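Local atomic coordinates of epoxide hydrolase (PDB entry 3G02), a protein that probably hydrolyses epoxides to vicinal diols, as an alpha/beta-hydrolase-fold enzyme and a variant evolved in the laboratory for enantioselectivity. Residues Gly152-Gly158 and Thr305-Ala311; Tyr336-Gly342 and Thr360-Phe366. The protein carries 9 engineered substitutions. All blocks are in the same frame, centred on the assembly; numbering follows the deposited sequence.

Contact 1. Residues Gly152-Gly158 and Thr305-Ala311; sequences GYTFSSG and TESFPRA
Arg310 reaches from helix 307-311 into the loop 152-158 and gathers its backbone carbonyls around one guanidinium. Arg310 NH1 donates to Ser156 O at 2.8 Å, in the guanidinium plane and on a lone pair of that oxygen, and to Gly158 O at 3.0 Å. Arg310 NH2 bonds weakly to Thr154 O but more firmly to Thr305 O, and Arg310 NE bonds to Glu306 O. Gly152 O sits over one guanidinium face. The side chain bends at chi3 (-68°), which turns NH1 toward Ser156 O and Gly158 O.

A second polar link runs from Thr154 N to Ser307 OG (2.8 Å, 148°), a hydroxyl that donates onward to Thr305 OG1. One water joins Tyr153 OH to Ala311 O, donating to the latter.

Among apolar contacts, Ala311 CB lies over the Tyr153 ring, 3.5 Å from its centroid, a CH-pi contact. Thr305 CG2 meets Phe155 CE1 at 3.6 Å. Glycine suits position 152: phi is 90°, and a CB would clash with Arg310 O.

Ringed by carbonyl oxygens, the guanidinium would probably stay charged; its bonds are consistent with holding the type II' turn Tyr153-Ser156 beside predicted catalytic Asp193 and Tyr315.

Contact 2. Residues Tyr336-Gly342 and Thr360-Phe366; sequences YIHKPFG and TTGNLVF
The Tyr336 ring lies flat over the backbone of Gly362, whose CA sits 3.6 Å from the ring centroid and close to its normal, a CH-pi contact; Thr360 O comes in at the ring edge, in its plane. The His338 ring, from the same segment, has Tyr336 CD2 over one face and its CG at the tyrosine's edge. Extending the tyrosine CG away from the backbone N (chi1 -173°) carries the ring across to the segment 360-366. Phe341 is clasped between two aliphatic tips: Leu364 CD1 over one face, 4.2 Å from the centroid, and Ile337 CD1 over the opposite face, both offset toward the rim. The same ring brings Phe341 CD2 within 3.6 Å of Gly362 CA, where a side chain would collide, so glycine suits the place.

A parallel pairing joins the two backbones. Ile337 N donates to Thr361 O at 3.0 Å, and Asn363 N to Ile337 O at 2.7 Å. After the corner at Lys339, Phe341 N makes a bent bond to Asn363 O, with an N-H...O angle of 136°, and Val365 N bonds to Phe341 O at 2.9 Å. A beta bulge then shifts the register by one residue, pairing Gly342 with Phe366.

Pro340 has no N-H to give, so the ladder of bonds to 360-366 resumes at Phe341 N; Pro340 CB lies near Val365 CG2. Thr361 OG1 approaches the Phe341 ring, but its bond is to Ile358 O.

The backbone bonds set the register, while CH-pi contacts pack Tyr336 against Gly362 and Phe341 against Leu364: together they join strand 340-345 of a beta-alpha-beta unit to strand 362-369, the outermost of the sheet on this side.

Strand 143-148 of the central sheet leads into the loop 152-158, the first half of contact 1. The chain then forms strands 187-191 and 209-214 and a run of helices before 305-311 returns to close this long loop, joining the loop after strand 143-148 to the helical region around helix 292-304. Contact 2 opens later, at 336-342, and closes after only 17 intervening residues, which include helix 355-358, at 360-366. The two loops are therefore in series, neither nesting nor crossing. The centres of contacts 1 and 2 are about 31 Å apart, on opposite sides of the chain's centre. Contact 1 ties helix 307-311 to a loop beside the sheet, whereas contact 2 joins neighbouring strands at one edge of that sheet.

Contact 1. Residues Gly152-Gly158 and Thr305-Ala311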
loop_
_atom_site.group_PDB
_atom_site.type_symbol
_atom_site.label_atom_id
_atom_site.label_comp_id
_atom_site.label_asym_id
_atom_site.label_seq_id
_atom_site.Cartn_x
_atom_site.Cartn_y
_atom_site.Cartn_z
ATOM N N GLY A 152 19.032 -1.771 8.464
ATOM C CA GLY A 152 17.873 -0.944 8.146
ATOM C C GLY A 152 16.863 -0.737 9.265
ATOM O O GLY A 152 15.914 0.027 9.094
ATOM N N TYR A 153 17.057 -1.400 10.407
ATOM C CA TYR A 153 16.117 -1.269 11.523
ATOM C C TYR A 153 16.708 -0.549 12.728
ATOM O O TYR A 153 17.832 -0.847 13.154
ATOM C CB TYR A 153 15.664 -2.629 12.027
ATOM C CG TYR A 153 14.812 -3.474 11.110
ATOM C CD1 TYR A 153 15.395 -4.292 10.139
ATOM C CD2 TYR A 153 13.423 -3.519 11.263
ATOM C CE1 TYR A 153 14.621 -5.116 9.323
ATOM C CE2 TYR A 153 12.636 -4.337 10.447
ATOM C CZ TYR A 153 13.239 -5.131 9.481
ATOM O OH TYR A 153 12.472 -5.955 8.684
ATOM N N THR A 154 15.904 0.347 13.295
ATOM C CA THR A 154 16.212 1.076 14.526
ATOM C C THR A 154 17.643 1.623 14.559
ATOM O O THR A 154 18.000 2.452 13.718
ATOM C CB THR A 154 15.778 0.302 15.826
ATOM O OG1 THR A 154 16.664 -0.793 16.093
ATOM C CG2 THR A 154 14.349 -0.231 15.684
ATOM N N PHE A 155 18.461 1.141 15.491
ATOM C CA PHE A 155 19.786 1.721 15.706
ATOM C C PHE A 155 20.883 1.128 14.827
ATOM O O PHE A 155 22.042 1.547 14.902
ATOM C CB PHE A 155 20.128 1.707 17.199
ATOM C CG PHE A 155 19.045 2.314 18.037
ATOM C CD1 PHE A 155 18.821 3.686 17.994
ATOM C CD2 PHE A 155 18.203 1.518 18.807
ATOM C CE1 PHE A 155 17.800 4.263 18.733
ATOM C CE2 PHE A 155 17.170 2.088 19.551
ATOM C CZ PHE A 155 16.971 3.459 19.513
ATOM N N SER A 156 20.514 0.168 13.979
ATOM C CA SER A 156 21.400 -0.267 12.900
ATOM C C SER A 156 21.247 0.662 11.702
ATOM O O SER A 156 20.141 1.095 11.377
ATOM C CB SER A 156 21.114 -1.709 12.492
ATOM O OG SER A 156 21.675 -2.617 13.427
ATOM N N SER A 157 22.365 0.976 11.055
ATOM C CA SER A 157 22.344 1.820 9.870
ATOM C C SER A 157 22.048 0.972 8.639
ATOM O O SER A 157 21.700 -0.208 8.748
ATOM C CB SER A 157 23.672 2.574 9.717
ATOM O OG SER A 157 24.721 1.706 9.325
ATOM N N GLY A 158 22.176 1.578 7.464
ATOM C CA GLY A 158 21.985 0.843 6.230
ATOM C C GLY A 158 20.526 0.690 5.839
ATOM O O GLY A 158 19.641 1.285 6.464
ATOM N N THR A 305 13.927 6.581 14.450
ATOM C CA THR A 305 15.110 5.977 13.841
ATOM C C THR A 305 14.991 5.879 12.318
ATOM O O THR A 305 15.850 5.289 11.664
ATOM C CB THR A 305 15.359 4.569 14.406
ATOM O OG1 THR A 305 14.190 3.762 14.206
ATOM C CG2 THR A 305 15.678 4.635 15.900
ATOM N N GLU A 306 13.925 6.459 11.763
ATOM C CA GLU A 306 13.649 6.387 10.320
ATOM C C GLU A 306 13.772 4.953 9.802
ATOM O O GLU A 306 14.359 4.708 8.745
ATOM C CB GLU A 306 14.567 7.336 9.534
ATOM C CG GLU A 306 14.365 8.810 9.876
ATOM C CD GLU A 306 15.363 9.730 9.191
ATOM O OE1 GLU A 306 16.576 9.421 9.196
ATOM O OE2 GLU A 306 14.932 10.772 8.654
ATOM N N SER A 307 13.216 4.015 10.565
ATOM C CA SER A 307 13.311 2.589 10.254
ATOM C C SER A 307 12.571 2.198 8.989
ATOM O O SER A 307 13.116 1.474 8.155
ATOM C CB SER A 307 12.770 1.749 11.409
ATOM O OG SER A 307 13.658 1.755 12.509
ATOM N N PHE A 308 11.335 2.671 8.840
ATOM C CA PHE A 308 10.476 2.111 7.810
ATOM C C PHE A 308 11.071 2.142 6.391
ATOM O O PHE A 308 11.112 1.101 5.732
ATOM C CB PHE A 308 9.058 2.695 7.802
ATOM C CG PHE A 308 8.220 2.109 6.717
ATOM C CD1 PHE A 308 7.546 0.907 6.924
ATOM C CD2 PHE A 308 8.186 2.697 5.456
ATOM C CE1 PHE A 308 6.812 0.323 5.903
ATOM C CE2 PHE A 308 7.457 2.118 4.424
ATOM C CZ PHE A 308 6.765 0.934 4.648
ATOM N N PRO A 309 11.498 3.328 5.906
ATOM C CA PRO A 309 11.995 3.347 4.527
ATOM C C PRO A 309 13.259 2.515 4.292
ATOM O O PRO A 309 13.535 2.140 3.147
ATOM C CB PRO A 309 12.277 4.834 4.274
ATOM C CG PRO A 309 12.473 5.419 5.635
ATOM C CD PRO A 309 11.512 4.678 6.510
ATOM N N ARG A 310 14.006 2.234 5.358
ATOM C CA ARG A 310 15.262 1.486 5.264
ATOM C C ARG A 310 15.072 -0.016 5.447
ATOM O O ARG A 310 15.804 -0.822 4.871
ATOM C CB ARG A 310 16.255 1.998 6.314
ATOM C CG ARG A 310 16.489 3.504 6.274
ATOM C CD ARG A 310 17.577 3.939 7.248
ATOM N NE ARG A 310 17.188 3.782 8.653
ATOM C CZ ARG A 310 17.806 2.991 9.534
ATOM N NH1 ARG A 310 18.845 2.239 9.170
ATOM N NH2 ARG A 310 17.375 2.948 10.788
ATOM N N ALA A 311 14.086 -0.392 6.258
ATOM C CA ALA A 311 13.904 -1.781 6.669
ATOM C C ALA A 311 13.251 -2.640 5.597
ATOM O O ALA A 311 13.403 -3.865 5.593
ATOM C CB ALA A 311 13.080 -1.828 7.939
HETATM O O HOH W 1 14.148 -6.358 6.430
#

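Contact 2. Residues Tyr336-Gly342 and Thr360-Phe366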
loop_
_atom_site.group_PDB
_atom_site.type_symbol
_atom_site.label_atom_id
_atom_site.label_comp_id
_atom_site.label_asym_id
_atom_site.label_seq_id
_atom_site.Cartn_x
_atom_site.Cartn_y
_atom_site.Cartn_z
ATOM N N TYR A 336 16.605 -26.377 1.698
ATOM C CA TYR A 336 16.343 -27.375 2.732
ATOM C C TYR A 336 17.372 -27.234 3.848
ATOM O O TYR A 336 18.573 -27.165 3.585
ATOM C CB TYR A 336 16.411 -28.779 2.122
ATOM C CG TYR A 336 15.993 -29.911 3.037
ATOM C CD1 TYR A 336 14.679 -30.378 3.041
ATOM C CD2 TYR A 336 16.918 -30.533 3.878
ATOM C CE1 TYR A 336 14.289 -31.427 3.871
ATOM C CE2 TYR A 336 16.539 -31.586 4.713
ATOM C CZ TYR A 336 15.227 -32.027 4.699
ATOM O OH TYR A 336 14.848 -33.067 5.522
ATOM N N ILE A 337 16.902 -27.176 5.092
ATOM C CA ILE A 337 17.805 -27.089 6.236
ATOM C C ILE A 337 18.217 -28.497 6.664
ATOM O O ILE A 337 17.418 -29.239 7.233
ATOM C CB ILE A 337 17.172 -26.324 7.427
ATOM C CG1 ILE A 337 16.726 -24.922 6.990
ATOM C CG2 ILE A 337 18.160 -26.244 8.592
ATOM C CD1 ILE A 337 15.742 -24.252 7.945
ATOM N N HIS A 338 19.466 -28.855 6.375
ATOM C CA HIS A 338 19.977 -30.192 6.692
ATOM C C HIS A 338 20.412 -30.333 8.150
ATOM O O HIS A 338 20.439 -31.440 8.698
ATOM C CB HIS A 338 21.115 -30.569 5.742
ATOM C CG HIS A 338 20.672 -30.765 4.327
ATOM N ND1 HIS A 338 20.123 -31.948 3.879
ATOM C CD2 HIS A 338 20.688 -29.930 3.262
ATOM C CE1 HIS A 338 19.824 -31.833 2.596
ATOM N NE2 HIS A 338 20.157 -30.618 2.198
ATOM N N LYS A 339 20.731 -29.203 8.773
ATOM C CA LYS A 339 21.097 -29.149 10.189
ATOM C C LYS A 339 19.860 -29.338 11.074
ATOM O O LYS A 339 18.736 -29.208 10.585
ATOM C CB LYS A 339 21.789 -27.822 10.493
ATOM C CG LYS A 339 23.147 -27.696 9.823
ATOM C CD LYS A 339 23.538 -26.259 9.659
ATOM C CE LYS A 339 24.731 -26.126 8.731
ATOM N NZ LYS A 339 24.997 -24.695 8.443
ATOM N N PRO A 340 20.060 -29.666 12.370
ATOM C CA PRO A 340 18.922 -29.794 13.285
ATOM C C PRO A 340 18.004 -28.574 13.206
ATOM O O PRO A 340 18.463 -27.437 13.347
ATOM C CB PRO A 340 19.586 -29.890 14.657
ATOM C CG PRO A 340 20.902 -30.527 14.376
ATOM C CD PRO A 340 21.337 -29.955 13.054
ATOM N N PHE A 341 16.724 -28.842 12.964
ATOM C CA PHE A 341 15.732 -27.820 12.653
ATOM C C PHE A 341 14.561 -28.000 13.610
ATOM O O PHE A 341 14.066 -29.111 13.799
ATOM C CB PHE A 341 15.318 -27.981 11.181
ATOM C CG PHE A 341 14.180 -27.099 10.734
ATOM C CD1 PHE A 341 14.086 -25.768 11.134
ATOM C CD2 PHE A 341 13.228 -27.598 9.853
ATOM C CE1 PHE A 341 13.026 -24.971 10.695
ATOM C CE2 PHE A 341 12.178 -26.807 9.403
ATOM C CZ PHE A 341 12.077 -25.489 9.827
ATOM N N GLY A 342 14.151 -26.900 14.242
ATOM C CA GLY A 342 13.056 -26.912 15.203
ATOM C C GLY A 342 12.016 -25.869 14.862
ATOM O O GLY A 342 12.330 -24.854 14.233
ATOM N N THR A 360 8.949 -30.933 5.274
ATOM C CA THR A 360 9.510 -31.096 3.927
ATOM C C THR A 360 10.637 -30.102 3.645
ATOM O O THR A 360 11.326 -30.208 2.627
ATOM C CB THR A 360 8.440 -30.937 2.815
ATOM O OG1 THR A 360 8.032 -29.564 2.728
ATOM C CG2 THR A 360 7.229 -31.819 3.078
ATOM N N THR A 361 10.814 -29.136 4.546
ATOM C CA THR A 361 11.731 -28.020 4.319
ATOM C C THR A 361 13.011 -28.086 5.156
ATOM O O THR A 361 13.879 -27.213 5.054
ATOM C CB THR A 361 11.035 -26.661 4.566
ATOM O OG1 THR A 361 10.902 -26.438 5.974
ATOM C CG2 THR A 361 9.663 -26.624 3.915
ATOM N N GLY A 362 13.125 -29.116 5.989
ATOM C CA GLY A 362 14.310 -29.287 6.812
ATOM C C GLY A 362 14.316 -30.552 7.641
ATOM O O GLY A 362 13.328 -31.288 7.683
ATOM N N ASN A 363 15.449 -30.793 8.294
ATOM C CA ASN A 363 15.620 -31.899 9.229
ATOM C C ASN A 363 14.897 -31.560 10.536
ATOM O O ASN A 363 15.523 -31.246 11.554
ATOM C CB ASN A 363 17.121 -32.155 9.441
ATOM C CG ASN A 363 17.407 -33.257 10.453
ATOM O OD1 ASN A 363 16.623 -34.195 10.625
ATOM N ND2 ASN A 363 18.543 -33.141 11.131
ATOM N N LEU A 364 13.567 -31.622 10.483
ATOM C CA LEU A 364 12.717 -31.205 11.594
ATOM C C LEU A 364 12.726 -32.242 12.712
ATOM O O LEU A 364 12.006 -33.242 12.653
ATOM C CB LEU A 364 11.287 -30.925 11.109
ATOM C CG LEU A 364 10.299 -30.336 12.122
ATOM C CD1 LEU A 364 10.651 -28.890 12.460
ATOM C CD2 LEU A 364 8.878 -30.435 11.599
ATOM N N VAL A 365 13.550 -31.986 13.723
ATOM C CA VAL A 365 13.743 -32.914 14.840
ATOM C C VAL A 365 12.991 -32.456 16.088
ATOM O O VAL A 365 12.952 -33.160 17.100
ATOM C CB VAL A 365 15.248 -33.088 15.180
ATOM C CG1 VAL A 365 15.991 -33.752 14.022
ATOM C CG2 VAL A 365 15.892 -31.750 15.539
ATOM N N PHE A 366 12.392 -31.272 16.005
ATOM C CA PHE A 366 11.755 -30.639 17.154
ATOM C C PHE A 366 10.555 -29.834 16.672
ATOM O O PHE A 366 10.684 -28.978 15.798
ATOM C CB PHE A 366 12.774 -29.742 17.863
ATOM C CG PHE A 366 12.238 -29.011 19.065
ATOM C CD1 PHE A 366 11.587 -27.785 18.923
ATOM C CD2 PHE A 366 12.428 -29.522 20.345
ATOM C CE1 PHE A 366 11.110 -27.099 20.031
ATOM C CE2 PHE A 366 11.953 -28.840 21.461
ATOM C CZ PHE A 366 11.296 -27.628 21.305
#